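Local coordinates for extracellular solute-binding protein, family 5 (Chelativorans sp., PDB 6WM6) that binds EDTA in the periplasm as an extracellular solute-binding protein, probably delivering such aminopolycarboxylates to an ABC transporter, at residues 219-224 and 554-559; 492-497 and 508-513. All coordinates share one frame; numbering follows the deposited sequence.

How the interactions relate
Interactions 1 and 2 lie on opposite sides of the chain's centre, each about 21 Å from it, with their own centres 38 Å apart and their nearest atoms about 24 Å apart, so they do not touch. They share no strand, helix or sheet. Interaction 1 closes a span of more than 300 residues, bringing 554-559, close to the C-terminal end, back to the start of strand 222-228 in a mixed four-stranded sheet. Interaction 2 is local and falls within that span: helices 489-499 and 504-521 form an antiparallel pair. One is a long-range closure of the solute-binding fold on a sheet, the other a local pairing of consecutive helices.

Interaction 1: 219-224 and 554-559; sequences GGPYMV and YNTAEW. With EDO (1,2-ethanediol), chain G.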
loop_
_atom_site.group_PDB
_atom_site.type_symbol
_atom_site.label_atom_id
_atom_site.label_comp_id
_atom_site.label_asym_id
_atom_site.label_seq_id
_atom_site.Cartn_x
_atom_site.Cartn_y
_atom_site.Cartn_z
ATOM N N GLY A 219 -11.298 18.209 8.803
ATOM C CA GLY A 219 -11.524 17.664 10.127
ATOM C C GLY A 219 -10.224 17.309 10.820
ATOM O O GLY A 219 -10.203 16.490 11.755
ATOM N N GLY A 220 -9.126 17.900 10.339
ATOM C CA GLY A 220 -7.792 17.598 10.827
ATOM C C GLY A 220 -7.033 18.843 11.219
ATOM O O GLY A 220 -7.593 19.945 11.295
ATOM N N PRO A 221 -5.724 18.707 11.428
ATOM C CA PRO A 221 -4.933 19.840 11.939
ATOM C C PRO A 221 -4.699 20.936 10.920
ATOM O O PRO A 221 -4.453 22.076 11.327
ATOM C CB PRO A 221 -3.610 19.175 12.384
ATOM C CG PRO A 221 -3.547 17.908 11.567
ATOM C CD PRO A 221 -4.977 17.434 11.494
ATOM N N TYR A 222 -4.774 20.618 9.628
ATOM C CA TYR A 222 -4.498 21.566 8.556
ATOM C C TYR A 222 -5.685 21.635 7.596
ATOM O O TYR A 222 -6.568 20.772 7.619
ATOM C CB TYR A 222 -3.195 21.175 7.814
ATOM C CG TYR A 222 -1.947 21.415 8.657
ATOM C CD1 TYR A 222 -1.373 22.662 8.736
ATOM C CD2 TYR A 222 -1.366 20.383 9.368
ATOM C CE1 TYR A 222 -0.269 22.897 9.509
ATOM C CE2 TYR A 222 -0.238 20.596 10.141
ATOM C CZ TYR A 222 0.297 21.860 10.210
ATOM O OH TYR A 222 1.408 22.127 10.997
ATOM N N MET A 223 -5.701 22.672 6.769
ATOM C CA MET A 223 -6.718 22.826 5.738
ATOM C C MET A 223 -6.084 23.494 4.534
ATOM O O MET A 223 -5.107 24.217 4.675
ATOM C CB MET A 223 -7.908 23.630 6.276
ATOM C CG MET A 223 -7.610 25.091 6.590
ATOM S SD MET A 223 -8.923 25.850 7.580
ATOM C CE MET A 223 -10.385 25.511 6.619
ATOM N N VAL A 224 -6.654 23.268 3.356
ATOM C CA VAL A 224 -6.071 23.809 2.130
ATOM C C VAL A 224 -6.345 25.303 2.027
ATOM O O VAL A 224 -7.504 25.753 2.099
ATOM C CB VAL A 224 -6.601 23.051 0.904
ATOM C CG1 VAL A 224 -6.005 23.655 -0.391
ATOM C CG2 VAL A 224 -6.264 21.594 0.990
ATOM N N TYR A 554 1.009 10.397 8.485
ATOM C CA TYR A 554 0.045 9.918 9.479
ATOM C C TYR A 554 -0.066 10.801 10.711
ATOM O O TYR A 554 -1.085 10.699 11.425
ATOM C CB TYR A 554 0.375 8.489 9.923
ATOM C CG TYR A 554 1.465 8.349 10.969
ATOM C CD1 TYR A 554 2.787 8.694 10.702
ATOM C CD2 TYR A 554 1.161 7.842 12.241
ATOM C CE1 TYR A 554 3.771 8.560 11.679
ATOM C CE2 TYR A 554 2.161 7.703 13.211
ATOM C CZ TYR A 554 3.450 8.055 12.907
ATOM O OH TYR A 554 4.441 7.937 13.861
ATOM N N ASN A 555 0.922 11.653 10.988
ATOM C CA ASN A 555 0.950 12.415 12.248
ATOM C C ASN A 555 1.334 13.881 12.036
ATOM O O ASN A 555 2.072 14.461 12.838
ATOM C CB ASN A 555 1.898 11.779 13.263
ATOM C CG ASN A 555 3.333 11.961 12.885
ATOM O OD1 ASN A 555 3.653 12.036 11.694
ATOM N ND2 ASN A 555 4.219 12.021 13.870
ATOM N N THR A 556 0.827 14.526 10.983
ATOM C CA THR A 556 1.238 15.893 10.685
ATOM C C THR A 556 0.893 16.883 11.793
ATOM O O THR A 556 1.551 17.927 11.884
ATOM C CB THR A 556 0.701 16.444 9.352
ATOM O OG1 THR A 556 -0.734 16.592 9.392
ATOM C CG2 THR A 556 1.139 15.588 8.167
ATOM N N ALA A 557 -0.094 16.592 12.647
ATOM C CA ALA A 557 -0.347 17.482 13.775
ATOM C C ALA A 557 0.889 17.682 14.631
ATOM O O ALA A 557 0.985 18.705 15.331
ATOM C CB ALA A 557 -1.467 16.940 14.659
ATOM N N GLU A 558 1.820 16.727 14.616
ATOM C CA GLU A 558 2.986 16.761 15.477
ATOM C C GLU A 558 4.216 17.356 14.804
ATOM O O GLU A 558 5.194 17.642 15.497
ATOM C CB GLU A 558 3.298 15.356 15.982
ATOM C CG GLU A 558 2.166 14.761 16.845
ATOM C CD GLU A 558 2.154 13.243 16.960
ATOM O OE1 GLU A 558 3.148 12.554 16.621
ATOM O OE2 GLU A 558 1.108 12.703 17.401
ATOM N N TRP A 559 4.198 17.537 13.497
ATOM C CA TRP A 559 5.373 18.021 12.782
ATOM C C TRP A 559 5.668 19.467 13.146
ATOM O O TRP A 559 4.769 20.310 13.235
ATOM C CB TRP A 559 5.132 17.988 11.282
ATOM C CG TRP A 559 5.040 16.633 10.633
ATOM C CD1 TRP A 559 5.042 15.410 11.258
ATOM C CD2 TRP A 559 4.940 16.376 9.240
ATOM N NE1 TRP A 559 4.938 14.417 10.323
ATOM C CE2 TRP A 559 4.865 14.978 9.074
ATOM C CE3 TRP A 559 4.887 17.191 8.112
ATOM C CZ2 TRP A 559 4.749 14.387 7.826
ATOM C CZ3 TRP A 559 4.785 16.612 6.868
ATOM C CH2 TRP A 559 4.720 15.210 6.730
HETATM C C1 EDO G . -2.711 13.351 10.260
HETATM O O1 EDO G . -1.750 13.972 9.409
HETATM C C2 EDO G . -3.075 14.270 11.430
HETATM O O2 EDO G . -1.990 14.397 12.395
HETATM O O HOH W 1 2.175 20.413 12.856
#
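Pro221 overlaps the 3-10 segment at 556-558 with its CB and CG, its CB 3.8 Å from Ala557 CB and its CG the same distance from Thr556 OG1. Next to it, the Tyr222 ring is placed with CG anti to the carbonyl carbon (chi1 -71°), so that Thr556 O lies at the ring edge, in its plane, 3.7 Å from CE2. No direct hydrogen bond crosses between the segments; a water does the bridging. It lies 2.6 Å from Tyr222 OH and within hydrogen-bonding distance of Thr556 O and Trp559 O, though its two protons cannot be assigned among the acceptors around it. The phenol oxygen is also hydrogen-bonded to Leu249 N.

Thr556 OG1 takes the crowded position between its backbone N and carbonyl carbon (chi1 67°) and donates to O1 of an ethanediol, 2.8 Å away. In this diol, probably from the crystallisation liquor, O1 also accepts the Thr556 N-H, and O2 the Ala557 N-H, nearly straight at 169°. Thr556 CG2 sits 3.7 Å above one face of the Trp559 indole, toward the rim.

In this family 5 solute-binding protein, a near-C-terminal 3-10 segment thus covers the beginning of strand 222-228, an outermost strand of the mixed four-stranded sheet; Tyr222 also touches Leu235 of strand 232-237, and both Tyr222 and Trp559 reach Leu252 of strand 251-256.

Interaction 2: 492-497 and 508-513; sequences EEIIGK and AAILSE
Apolar contacts carry most of this helix pair, whose short axes run almost antiparallel (172°) and approach to 8.3 Å. Ile494 is central, and its two branches do different work. CG2, anti to the backbone N, presses on the Ile510 carbonyl, 3.3 Å from its O, and meets Ile510 CG2 at 4.0 Å. CG1, anti to the carbonyl carbon, instead sends CD1 across Glu513 at about a right angle. On the buried side Ile495 points its CB away from the partner helix, yet its CG1 still meets Leu511 CD1 at 3.7 Å. Leu511 makes this possible by holding CG anti to its backbone N (chi1 -171°), which brings the branched end nearer. Ile510 CG2 also lies against Ile494 O and Lys497 CB, while its CD1 reaches toward Lys497 O.

Glu513, extended beyond CG, lays its CG and its carboxylate group against the Ile494 CD1 methyl, a van der Waals contact and not a polar bond, with CD 3.6 Å from that methyl. Replacing Ile494 with an alanine would remove both branches and would probably loosen the contacts with Ile510 and Glu513, as well as those with Ala514 and Leu517 farther along helix 504-521.

Polar bonds stay within each helix. Lys497 NZ forms a salt bridge with Glu493 OE2 one turn earlier, although its hydrogen bond is weak at 3.3 Å. Ser512 OG donates to Ala508 O, an acceptor shared with Ser512 N; the hydroxyl approaches from above the carbonyl plane.

With no hydrogen bond between the segments, the helical hairpin is joined here by van der Waals contact of branched side chains with each other and with backbone carbonyls. Phe475 and Leu476 extend the apolar surroundings of Ile495. The extended Lys497 chain runs away from helix 504-521, leaving its CB and O to the contact.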
loop_
_atom_site.group_PDB
_atom_site.type_symbol
_atom_site.label_atom_id
_atom_site.label_comp_id
_atom_site.label_asym_id
_atom_site.label_seq_id
_atom_site.Cartn_x
_atom_site.Cartn_y
_atom_site.Cartn_z
ATOM N N GLU A 492 -10.619 -19.586 -1.997
ATOM C CA GLU A 492 -11.600 -18.549 -1.688
ATOM C C GLU A 492 -12.320 -18.857 -0.378
ATOM O O GLU A 492 -12.559 -17.957 0.430
ATOM C CB GLU A 492 -12.587 -18.414 -2.855
ATOM C CG GLU A 492 -11.876 -18.117 -4.150
ATOM C CD GLU A 492 -12.805 -17.734 -5.279
ATOM O OE1 GLU A 492 -13.995 -17.471 -5.017
ATOM O OE2 GLU A 492 -12.325 -17.693 -6.426
ATOM N N GLU A 493 -12.662 -20.119 -0.153
ATOM C CA GLU A 493 -13.324 -20.516 1.082
ATOM C C GLU A 493 -12.425 -20.236 2.281
ATOM O O GLU A 493 -12.884 -19.722 3.315
ATOM C CB GLU A 493 -13.698 -21.991 1.008
ATOM C CG GLU A 493 -14.233 -22.596 2.298
ATOM C CD GLU A 493 -14.453 -24.098 2.180
ATOM O OE1 GLU A 493 -13.937 -24.706 1.215
ATOM O OE2 GLU A 493 -15.147 -24.667 3.048
ATOM N N ILE A 494 -11.140 -20.574 2.168
ATOM C CA ILE A 494 -10.208 -20.338 3.260
ATOM C C ILE A 494 -10.078 -18.854 3.558
ATOM O O ILE A 494 -10.084 -18.446 4.727
ATOM C CB ILE A 494 -8.838 -20.949 2.923
ATOM C CG1 ILE A 494 -8.896 -22.477 2.881
ATOM C CG2 ILE A 494 -7.791 -20.495 3.952
ATOM C CD1 ILE A 494 -7.768 -23.091 2.098
ATOM N N ILE A 495 -9.964 -18.028 2.516
ATOM C CA ILE A 495 -9.836 -16.589 2.718
ATOM C C ILE A 495 -11.067 -16.045 3.433
ATOM O O ILE A 495 -10.953 -15.220 4.343
ATOM C CB ILE A 495 -9.569 -15.877 1.373
ATOM C CG1 ILE A 495 -8.174 -16.208 0.858
ATOM C CG2 ILE A 495 -9.792 -14.374 1.516
ATOM C CD1 ILE A 495 -7.904 -15.768 -0.577
ATOM N N GLY A 496 -12.251 -16.545 3.075
ATOM C CA GLY A 496 -13.466 -16.080 3.721
ATOM C C GLY A 496 -13.518 -16.469 5.189
ATOM O O GLY A 496 -13.903 -15.662 6.048
ATOM N N LYS A 497 -13.101 -17.698 5.509
ATOM C CA LYS A 497 -13.042 -18.097 6.913
ATOM C C LYS A 497 -12.018 -17.263 7.673
ATOM O O LYS A 497 -12.257 -16.849 8.810
ATOM C CB LYS A 497 -12.704 -19.583 7.028
ATOM C CG LYS A 497 -13.860 -20.479 6.614
ATOM C CD LYS A 497 -13.477 -21.946 6.614
ATOM C CE LYS A 497 -14.668 -22.815 6.235
ATOM N NZ LYS A 497 -14.307 -24.259 6.195
ATOM N N ALA A 508 -4.489 -15.698 10.687
ATOM C CA ALA A 508 -3.262 -16.146 10.042
ATOM C C ALA A 508 -3.150 -17.657 10.036
ATOM O O ALA A 508 -2.701 -18.247 9.048
ATOM C CB ALA A 508 -2.055 -15.544 10.752
ATOM N N ALA A 509 -3.541 -18.310 11.130
ATOM C CA ALA A 509 -3.516 -19.765 11.170
ATOM C C ALA A 509 -4.398 -20.333 10.066
ATOM O O ALA A 509 -4.006 -21.271 9.365
ATOM C CB ALA A 509 -3.948 -20.268 12.538
ATOM N N ILE A 510 -5.593 -19.759 9.882
ATOM C CA ILE A 510 -6.500 -20.227 8.834
ATOM C C ILE A 510 -5.924 -19.927 7.453
ATOM O O ILE A 510 -5.859 -20.799 6.571
ATOM C CB ILE A 510 -7.871 -19.562 9.020
ATOM C CG1 ILE A 510 -8.540 -19.985 10.343
ATOM C CG2 ILE A 510 -8.781 -19.896 7.830
ATOM C CD1 ILE A 510 -9.653 -19.034 10.764
ATOM N N LEU A 511 -5.495 -18.681 7.242
ATOM C CA LEU A 511 -5.051 -18.220 5.931
ATOM C C LEU A 511 -3.784 -18.925 5.464
ATOM O O LEU A 511 -3.552 -19.026 4.242
ATOM C CB LEU A 511 -4.856 -16.706 5.976
ATOM C CG LEU A 511 -4.595 -16.006 4.639
ATOM C CD1 LEU A 511 -5.823 -16.053 3.771
ATOM C CD2 LEU A 511 -4.188 -14.570 4.896
ATOM N N SER A 512 -2.977 -19.438 6.390
ATOM C CA SER A 512 -1.766 -20.156 6.006
ATOM C C SER A 512 -2.057 -21.262 4.992
ATOM O O SER A 512 -1.242 -21.502 4.100
ATOM C CB SER A 512 -1.075 -20.747 7.246
ATOM O OG SER A 512 -0.551 -19.717 8.056
ATOM N N GLU A 513 -3.193 -21.958 5.128
ATOM C CA GLU A 513 -3.535 -23.013 4.177
ATOM C C GLU A 513 -3.707 -22.464 2.772
ATOM O O GLU A 513 -3.318 -23.115 1.784
ATOM C CB GLU A 513 -4.795 -23.749 4.646
ATOM C CG GLU A 513 -5.081 -24.984 3.812
ATOM C CD GLU A 513 -6.378 -25.695 4.176
ATOM O OE1 GLU A 513 -7.106 -25.245 5.096
ATOM O OE2 GLU A 513 -6.678 -26.727 3.524
#